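Local coordinates for protein Pre-mRNA-splicing factor SAD1 (Saccharomyces cerevisiae, PDB 4MSX) that promotes assembly of newly made U4 snRNA into the U4/U6 snRNP and is required for pre-mRNA splicing, at residues V91-Y101 with H113-N124. Sequence-based numbering, arbitrary orientation.
Sequences VYCCLVCGHYY and HSIDENHHVFLN. With ZN (zinc ion), chain B.
One zinc ion joins the two segments through unlike histidine nitrogens: His-113 binds it with NE2 at 2.0 Å, His-119 with ND1 at 2.2 Å, while the SG atoms of Cys-94 and Cys-97 complete the site from the other segment. The Tyr-101 ring stacks face to face on His-113, centroids 4.0 Å apart and planes 24° from parallel, and Val-96 sets CG1 over the centre of the His-119 ring, a CH-pi contact at 3.5 Å from the centroid. Weak N-H bonds from Val-96 and Cys-97 reach Cys-94 SG, which also makes an oblique sulfur-aromatic contact with the Phe-122 ring. This Cys2His2 site, with its CxxC pair, belongs to the UBP-type zinc finger, predicted to be degenerate, whose antiparallel sheet pairs strand 91-94 with strand 121-124; Cys-93 and Leu-123 exchange both backbone bonds. Farther along, CG of Tyr-92 stands anti to the carbonyl carbon (chi1 -71°), bringing the ring against Asn-124, whose CG lies 3.8 Å above the Tyr-92 ring plane, toward the rim. Tyr-92 OH hydrogen-bonds Arg-104 NH1. A leucine in place of Tyr-92 would probably take away the ring against Asn-124 and leave Arg-104 without its hydroxyl partner. Asn-124 OD1 takes backbone N-H bonds from Thr-126 and Ser-127.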
ATOM      1  N   VAL A  91      -0.808 -26.012   5.628  1.00 37.13           N
ATOM      2  CA  VAL A  91      -2.201 -25.694   5.375  1.00 35.35           C
ATOM      3  C   VAL A  91      -2.454 -25.832   3.870  1.00 36.57           C
ATOM      4  O   VAL A  91      -1.600 -25.450   3.053  1.00 39.70           O
ATOM      5  CB  VAL A  91      -2.534 -24.254   5.871  1.00 37.41           C
ATOM      6  CG1 VAL A  91      -3.983 -23.904   5.618  1.00 32.72           C
ATOM      7  CG2 VAL A  91      -2.253 -24.156   7.355  1.00 37.51           C
ATOM      8  N   TYR A  92      -3.624 -26.381   3.511  1.00 32.21           N
ATOM      9  CA  TYR A  92      -4.000 -26.575   2.111  1.00 31.19           C
ATOM     10  C   TYR A  92      -5.293 -25.823   1.898  1.00 28.53           C
ATOM     11  O   TYR A  92      -6.110 -25.690   2.817  1.00 33.99           O
ATOM     12  CB  TYR A  92      -4.231 -28.081   1.776  1.00 33.32           C
ATOM     13  CG  TYR A  92      -2.959 -28.882   1.755  1.00 32.70           C
ATOM     14  CD1 TYR A  92      -2.253 -29.135   2.926  1.00 35.10           C
ATOM     15  CD2 TYR A  92      -2.451 -29.379   0.552  1.00 29.38           C
ATOM     16  CE1 TYR A  92      -1.058 -29.853   2.888  1.00 37.30           C
ATOM     17  CE2 TYR A  92      -1.283 -30.096   0.502  1.00 36.97           C
ATOM     18  CZ  TYR A  92      -0.592 -30.335   1.675  1.00 39.98           C
ATOM     19  OH  TYR A  92       0.594 -31.032   1.632  1.00 43.39           O
ATOM     20  N   CYS A  93      -5.506 -25.365   0.675  1.00 25.58           N
ATOM     21  CA  CYS A  93      -6.774 -24.783   0.336  1.00 29.87           C
ATOM     22  C   CYS A  93      -7.516 -25.812  -0.503  1.00 28.71           C
ATOM     23  O   CYS A  93      -6.989 -26.299  -1.500  1.00 29.45           O
ATOM     24  CB  CYS A  93      -6.588 -23.503  -0.485  1.00 26.34           C
ATOM     25  SG  CYS A  93      -8.127 -22.721  -1.022  1.00 31.98           S
ATOM     26  N   CYS A  94      -8.752 -26.089  -0.102  1.00 32.45           N
ATOM     27  CA  CYS A  94      -9.669 -26.874  -0.889  1.00 29.42           C
ATOM     28  C   CYS A  94     -10.145 -26.042  -2.067  1.00 30.05           C
ATOM     29  O   CYS A  94     -10.668 -24.935  -1.896  1.00 30.85           O
ATOM     30  CB  CYS A  94     -10.898 -27.330  -0.075  1.00 30.19           C
ATOM     31  SG  CYS A  94     -12.053 -28.228  -1.224  1.00 30.15           S
ATOM     32  N   LEU A  95      -9.974 -26.566  -3.286  1.00 28.27           N
ATOM     33  CA  LEU A  95     -10.195 -25.725  -4.477  1.00 26.69           C
ATOM     34  C   LEU A  95     -11.610 -25.873  -4.943  1.00 32.14           C
ATOM     35  O   LEU A  95     -12.005 -25.207  -5.894  1.00 30.31           O
ATOM     36  CB  LEU A  95      -9.193 -26.028  -5.622  1.00 27.81           C
ATOM     37  CG  LEU A  95      -7.729 -25.874  -5.189  1.00 32.23           C
ATOM     38  CD1 LEU A  95      -6.737 -26.201  -6.364  1.00 29.50           C
ATOM     39  CD2 LEU A  95      -7.451 -24.405  -4.728  1.00 27.06           C
ATOM     40  N   VAL A  96     -12.400 -26.693  -4.224  1.00 24.95           N
ATOM     41  CA  VAL A  96     -13.843 -26.715  -4.475  1.00 26.92           C
ATOM     42  C   VAL A  96     -14.637 -25.716  -3.624  1.00 31.81           C
ATOM     43  O   VAL A  96     -15.490 -24.967  -4.152  1.00 33.34           O
ATOM     44  CB  VAL A  96     -14.424 -28.173  -4.213  1.00 36.50           C
ATOM     45  CG1 VAL A  96     -15.907 -28.180  -4.475  1.00 34.92           C
ATOM     46  CG2 VAL A  96     -13.636 -29.198  -5.055  1.00 29.57           C
ATOM     47  N   CYS A  97     -14.391 -25.692  -2.310  1.00 29.19           N
ATOM     48  CA  CYS A  97     -15.176 -24.811  -1.431  1.00 31.38           C
ATOM     49  C   CYS A  97     -14.332 -23.637  -0.912  1.00 32.52           C
ATOM     50  O   CYS A  97     -14.875 -22.687  -0.367  1.00 33.68           O
ATOM     51  CB  CYS A  97     -15.790 -25.600  -0.221  1.00 33.75           C
ATOM     52  SG  CYS A  97     -14.586 -26.176   0.962  1.00 34.02           S
ATOM     53  N   GLY A  98     -13.007 -23.706  -1.058  1.00 31.19           N
ATOM     54  CA  GLY A  98     -12.167 -22.565  -0.700  1.00 31.06           C
ATOM     55  C   GLY A  98     -11.778 -22.483   0.767  1.00 40.71           C
ATOM     56  O   GLY A  98     -11.044 -21.584   1.139  1.00 31.65           O
ATOM     57  N   HIS A  99     -12.239 -23.414   1.616  1.00 33.14           N
ATOM     58  CA  HIS A  99     -11.778 -23.417   2.991  1.00 30.55           C
ATOM     59  C   HIS A  99     -10.392 -23.990   3.113  1.00 34.00           C
ATOM     60  O   HIS A  99      -9.924 -24.726   2.232  1.00 32.08           O
ATOM     61  CB  HIS A  99     -12.792 -24.176   3.883  1.00 31.43           C
ATOM     62  CG  HIS A  99     -14.106 -23.467   3.994  1.00 37.30           C
ATOM     63  ND1 HIS A  99     -14.282 -22.359   4.794  1.00 54.57           N
ATOM     64  CD2 HIS A  99     -15.279 -23.646   3.346  1.00 46.64           C
ATOM     65  CE1 HIS A  99     -15.518 -21.907   4.661  1.00 47.99           C
ATOM     66  NE2 HIS A  99     -16.146 -22.672   3.791  1.00 52.44           N
ATOM     67  N   TYR A 100      -9.713 -23.642   4.205  1.00 26.31           N
ATOM     68  CA  TYR A 100      -8.353 -24.118   4.392  1.00 26.38           C
ATOM     69  C   TYR A 100      -8.326 -25.289   5.387  1.00 32.56           C
ATOM     70  O   TYR A 100      -9.000 -25.223   6.440  1.00 34.22           O
ATOM     71  CB  TYR A 100      -7.522 -23.029   5.021  1.00 28.73           C
ATOM     72  CG  TYR A 100      -7.338 -21.781   4.155  1.00 32.49           C
ATOM     73  CD1 TYR A 100      -7.741 -21.745   2.803  1.00 29.86           C
ATOM     74  CD2 TYR A 100      -6.716 -20.664   4.686  1.00 37.23           C
ATOM     75  CE1 TYR A 100      -7.523 -20.561   1.999  1.00 35.14           C
ATOM     76  CE2 TYR A 100      -6.484 -19.504   3.896  1.00 30.57           C
ATOM     77  CZ  TYR A 100      -6.897 -19.452   2.579  1.00 37.61           C
ATOM     78  OH  TYR A 100      -6.668 -18.273   1.867  1.00 34.53           O
ATOM     79  N   TYR A 101      -7.463 -26.265   5.131  1.00 29.44           N
ATOM     80  CA  TYR A 101      -7.360 -27.446   6.004  1.00 33.46           C
ATOM     81  C   TYR A 101      -5.917 -27.887   6.116  1.00 27.59           C
ATOM     82  O   TYR A 101      -5.197 -27.963   5.107  1.00 32.47           O
ATOM     83  CB  TYR A 101      -8.184 -28.617   5.401  1.00 32.10           C
ATOM     84  CG  TYR A 101      -9.642 -28.282   5.282  1.00 31.45           C
ATOM     85  CD1 TYR A 101     -10.532 -28.515   6.345  1.00 30.80           C
ATOM     86  CD2 TYR A 101     -10.141 -27.738   4.129  1.00 30.96           C
ATOM     87  CE1 TYR A 101     -11.877 -28.163   6.250  1.00 30.23           C
ATOM     88  CE2 TYR A 101     -11.497 -27.415   4.010  1.00 29.04           C
ATOM     89  CZ  TYR A 101     -12.351 -27.634   5.088  1.00 32.89           C
ATOM     90  OH  TYR A 101     -13.678 -27.292   4.985  1.00 31.71           O
ATOM     91  N   HIS A 113     -11.646 -34.087   5.048  1.00 32.99           N
ATOM     92  CA  HIS A 113     -12.532 -33.242   4.271  1.00 28.81           C
ATOM     93  C   HIS A 113     -12.729 -33.866   2.888  1.00 25.20           C
ATOM     94  O   HIS A 113     -13.818 -33.784   2.325  1.00 32.75           O
ATOM     95  CB  HIS A 113     -11.832 -31.872   4.033  1.00 27.70           C
ATOM     96  CG  HIS A 113     -12.659 -30.878   3.270  1.00 33.29           C
ATOM     97  ND1 HIS A 113     -13.765 -30.249   3.799  1.00 32.38           N
ATOM     98  CD2 HIS A 113     -12.472 -30.337   2.040  1.00 34.17           C
ATOM     99  CE1 HIS A 113     -14.267 -29.414   2.903  1.00 32.44           C
ATOM    100  NE2 HIS A 113     -13.492 -29.443   1.832  1.00 34.67           N
ATOM    101  N   SER A 114     -11.668 -34.421   2.332  1.00 24.72           N
ATOM    102  CA  SER A 114     -11.733 -34.804   0.912  1.00 30.97           C
ATOM    103  C   SER A 114     -12.723 -35.965   0.774  1.00 42.33           C
ATOM    104  O   SER A 114     -13.509 -35.999  -0.147  1.00 40.01           O
ATOM    105  CB  SER A 114     -10.376 -35.176   0.362  1.00 34.12           C
ATOM    106  OG  SER A 114      -9.879 -36.431   0.779  1.00 36.12           O
ATOM    107  N   ILE A 115     -12.702 -36.888   1.730  1.00 36.09           N
ATOM    108  CA  ILE A 115     -13.635 -38.044   1.688  1.00 35.16           C
ATOM    109  C   ILE A 115     -15.045 -37.625   2.062  1.00 34.90           C
ATOM    110  O   ILE A 115     -15.975 -37.792   1.286  1.00 40.93           O
ATOM    111  CB  ILE A 115     -13.126 -39.182   2.560  1.00 33.92           C
ATOM    112  CG1 ILE A 115     -11.811 -39.674   1.960  1.00 34.07           C
ATOM    113  CG2 ILE A 115     -14.211 -40.337   2.620  1.00 39.99           C
ATOM    114  CD1 ILE A 115     -10.907 -40.542   2.875  1.00 35.89           C
ATOM    115  N   ASP A 116     -15.202 -36.995   3.223  1.00 37.14           N
ATOM    116  CA  ASP A 116     -16.514 -36.626   3.713  1.00 34.74           C
ATOM    117  C   ASP A 116     -17.238 -35.546   2.986  1.00 40.53           C
ATOM    118  O   ASP A 116     -18.454 -35.563   2.977  1.00 35.74           O
ATOM    119  CB  ASP A 116     -16.433 -36.248   5.198  1.00 41.80           C
ATOM    120  CG  ASP A 116     -16.104 -37.465   6.064  1.00 43.68           C
ATOM    121  OD1 ASP A 116     -16.127 -38.563   5.510  1.00 44.16           O
ATOM    122  OD2 ASP A 116     -15.808 -37.345   7.258  1.00 47.14           O
ATOM    123  N   GLU A 117     -16.538 -34.550   2.432  1.00 34.64           N
ATOM    124  CA  GLU A 117     -17.255 -33.527   1.677  1.00 34.66           C
ATOM    125  C   GLU A 117     -17.175 -33.834   0.163  1.00 31.32           C
ATOM    126  O   GLU A 117     -17.784 -33.131  -0.630  1.00 41.11           O
ATOM    127  CB  GLU A 117     -16.685 -32.118   1.990  1.00 42.09           C
ATOM    128  CG  GLU A 117     -16.719 -31.803   3.525  1.00 41.09           C
ATOM    129  CD  GLU A 117     -18.106 -31.986   4.134  1.00 50.79           C
ATOM    130  OE1 GLU A 117     -19.097 -31.502   3.539  1.00 54.99           O
ATOM    131  OE2 GLU A 117     -18.214 -32.626   5.207  1.00 51.26           O
ATOM    132  N   ASN A 118     -16.423 -34.868  -0.202  1.00 31.61           N
ATOM    133  CA  ASN A 118     -16.303 -35.233  -1.624  1.00 37.62           C
ATOM    134  C   ASN A 118     -15.664 -34.050  -2.392  1.00 42.42           C
ATOM    135  O   ASN A 118     -16.200 -33.670  -3.436  1.00 37.91           O
ATOM    136  CB  ASN A 118     -17.696 -35.463  -2.222  1.00 37.00           C
ATOM    137  CG  ASN A 118     -17.654 -36.070  -3.652  1.00 37.94           C
ATOM    138  OD1 ASN A 118     -16.685 -36.732  -4.059  1.00 44.51           O
ATOM    139  ND2 ASN A 118     -18.716 -35.820  -4.408  1.00 45.71           N
ATOM    140  N   HIS A 119     -14.570 -33.471  -1.867  1.00 38.68           N
ATOM    141  CA  HIS A 119     -13.829 -32.338  -2.548  1.00 31.66           C
ATOM    142  C   HIS A 119     -12.407 -32.851  -2.686  1.00 28.94           C
ATOM    143  O   HIS A 119     -11.800 -33.235  -1.694  1.00 33.60           O
ATOM    144  CB  HIS A 119     -13.913 -31.006  -1.702  1.00 32.04           C
ATOM    145  CG  HIS A 119     -15.287 -30.420  -1.644  1.00 31.26           C
ATOM    146  ND1 HIS A 119     -15.622 -29.365  -0.830  1.00 35.31           N
ATOM    147  CD2 HIS A 119     -16.428 -30.764  -2.290  1.00 35.54           C
ATOM    148  CE1 HIS A 119     -16.900 -29.060  -0.988  1.00 39.30           C
ATOM    149  NE2 HIS A 119     -17.415 -29.908  -1.858  1.00 41.09           N
ATOM    150  N   HIS A 120     -11.865 -32.938  -3.907  1.00 29.99           N
ATOM    151  CA  HIS A 120     -10.652 -33.725  -4.094  1.00 29.59           C
ATOM    152  C   HIS A 120      -9.437 -32.988  -4.607  1.00 33.11           C
ATOM    153  O   HIS A 120      -8.366 -33.597  -4.650  1.00 35.77           O
ATOM    154  CB  HIS A 120     -10.979 -34.916  -5.041  1.00 33.05           C
ATOM    155  CG  HIS A 120     -12.062 -35.782  -4.476  1.00 39.71           C
ATOM    156  ND1 HIS A 120     -11.806 -36.738  -3.516  1.00 41.79           N
ATOM    157  CD2 HIS A 120     -13.409 -35.762  -4.645  1.00 36.85           C
ATOM    158  CE1 HIS A 120     -12.947 -37.307  -3.146  1.00 39.69           C
ATOM    159  NE2 HIS A 120     -13.933 -36.741  -3.824  1.00 39.30           N
ATOM    160  N   VAL A 121      -9.572 -31.693  -4.948  1.00 28.48           N
ATOM    161  CA  VAL A 121      -8.395 -30.955  -5.511  1.00 28.32           C
ATOM    162  C   VAL A 121      -7.964 -29.855  -4.505  1.00 28.41           C
ATOM    163  O   VAL A 121      -8.814 -29.058  -4.107  1.00 30.91           O
ATOM    164  CB  VAL A 121      -8.780 -30.282  -6.865  1.00 34.69           C
ATOM    165  CG1 VAL A 121      -7.512 -29.728  -7.606  1.00 34.77           C
ATOM    166  CG2 VAL A 121      -9.522 -31.292  -7.753  1.00 41.38           C
ATOM    167  N   PHE A 122      -6.699 -29.889  -4.081  1.00 27.98           N
ATOM    168  CA  PHE A 122      -6.164 -29.031  -3.049  1.00 28.03           C
ATOM    169  C   PHE A 122      -4.912 -28.294  -3.565  1.00 35.25           C
ATOM    170  O   PHE A 122      -4.184 -28.797  -4.444  1.00 34.04           O
ATOM    171  CB  PHE A 122      -5.772 -29.865  -1.834  1.00 27.46           C
ATOM    172  CG  PHE A 122      -6.979 -30.458  -1.150  1.00 29.36           C
ATOM    173  CD1 PHE A 122      -7.606 -31.589  -1.717  1.00 34.30           C
ATOM    174  CD2 PHE A 122      -7.568 -29.817  -0.047  1.00 26.86           C
ATOM    175  CE1 PHE A 122      -8.775 -32.112  -1.135  1.00 30.84           C
ATOM    176  CE2 PHE A 122      -8.701 -30.327   0.567  1.00 34.87           C
ATOM    177  CZ  PHE A 122      -9.320 -31.498   0.032  1.00 33.80           C
ATOM    178  N   LEU A 123      -4.653 -27.126  -2.974  1.00 28.87           N
ATOM    179  CA  LEU A 123      -3.409 -26.414  -3.213  1.00 29.22           C
ATOM    180  C   LEU A 123      -2.659 -26.344  -1.907  1.00 28.21           C
ATOM    181  O   LEU A 123      -3.194 -25.860  -0.889  1.00 32.05           O
ATOM    182  CB  LEU A 123      -3.733 -24.973  -3.730  1.00 29.79           C
ATOM    183  CG  LEU A 123      -2.496 -24.111  -3.896  1.00 33.68           C
ATOM    184  CD1 LEU A 123      -1.472 -24.648  -4.992  1.00 30.78           C
ATOM    185  CD2 LEU A 123      -2.966 -22.729  -4.268  1.00 29.50           C
ATOM    186  N   ASN A 124      -1.399 -26.745  -1.901  1.00 29.68           N
ATOM    187  CA  ASN A 124      -0.608 -26.547  -0.695  1.00 31.00           C
ATOM    188  C   ASN A 124      -0.239 -25.062  -0.648  1.00 31.83           C
ATOM    189  O   ASN A 124       0.385 -24.599  -1.596  1.00 37.41           O
ATOM    190  CB  ASN A 124       0.698 -27.371  -0.745  1.00 35.40           C
ATOM    191  CG  ASN A 124       1.506 -27.262   0.531  1.00 45.56           C
ATOM    192  OD1 ASN A 124       1.819 -26.157   0.994  1.00 48.33           O
ATOM    193  ND2 ASN A 124       1.825 -28.410   1.141  1.00 46.55           N
TER
HETATM  194 ZN    ZN B 501     -13.916 -28.339   0.166  1.00 32.87          ZN
HETATM  195  O   HOH W   1       1.134 -25.258   3.753  1.00 49.55           O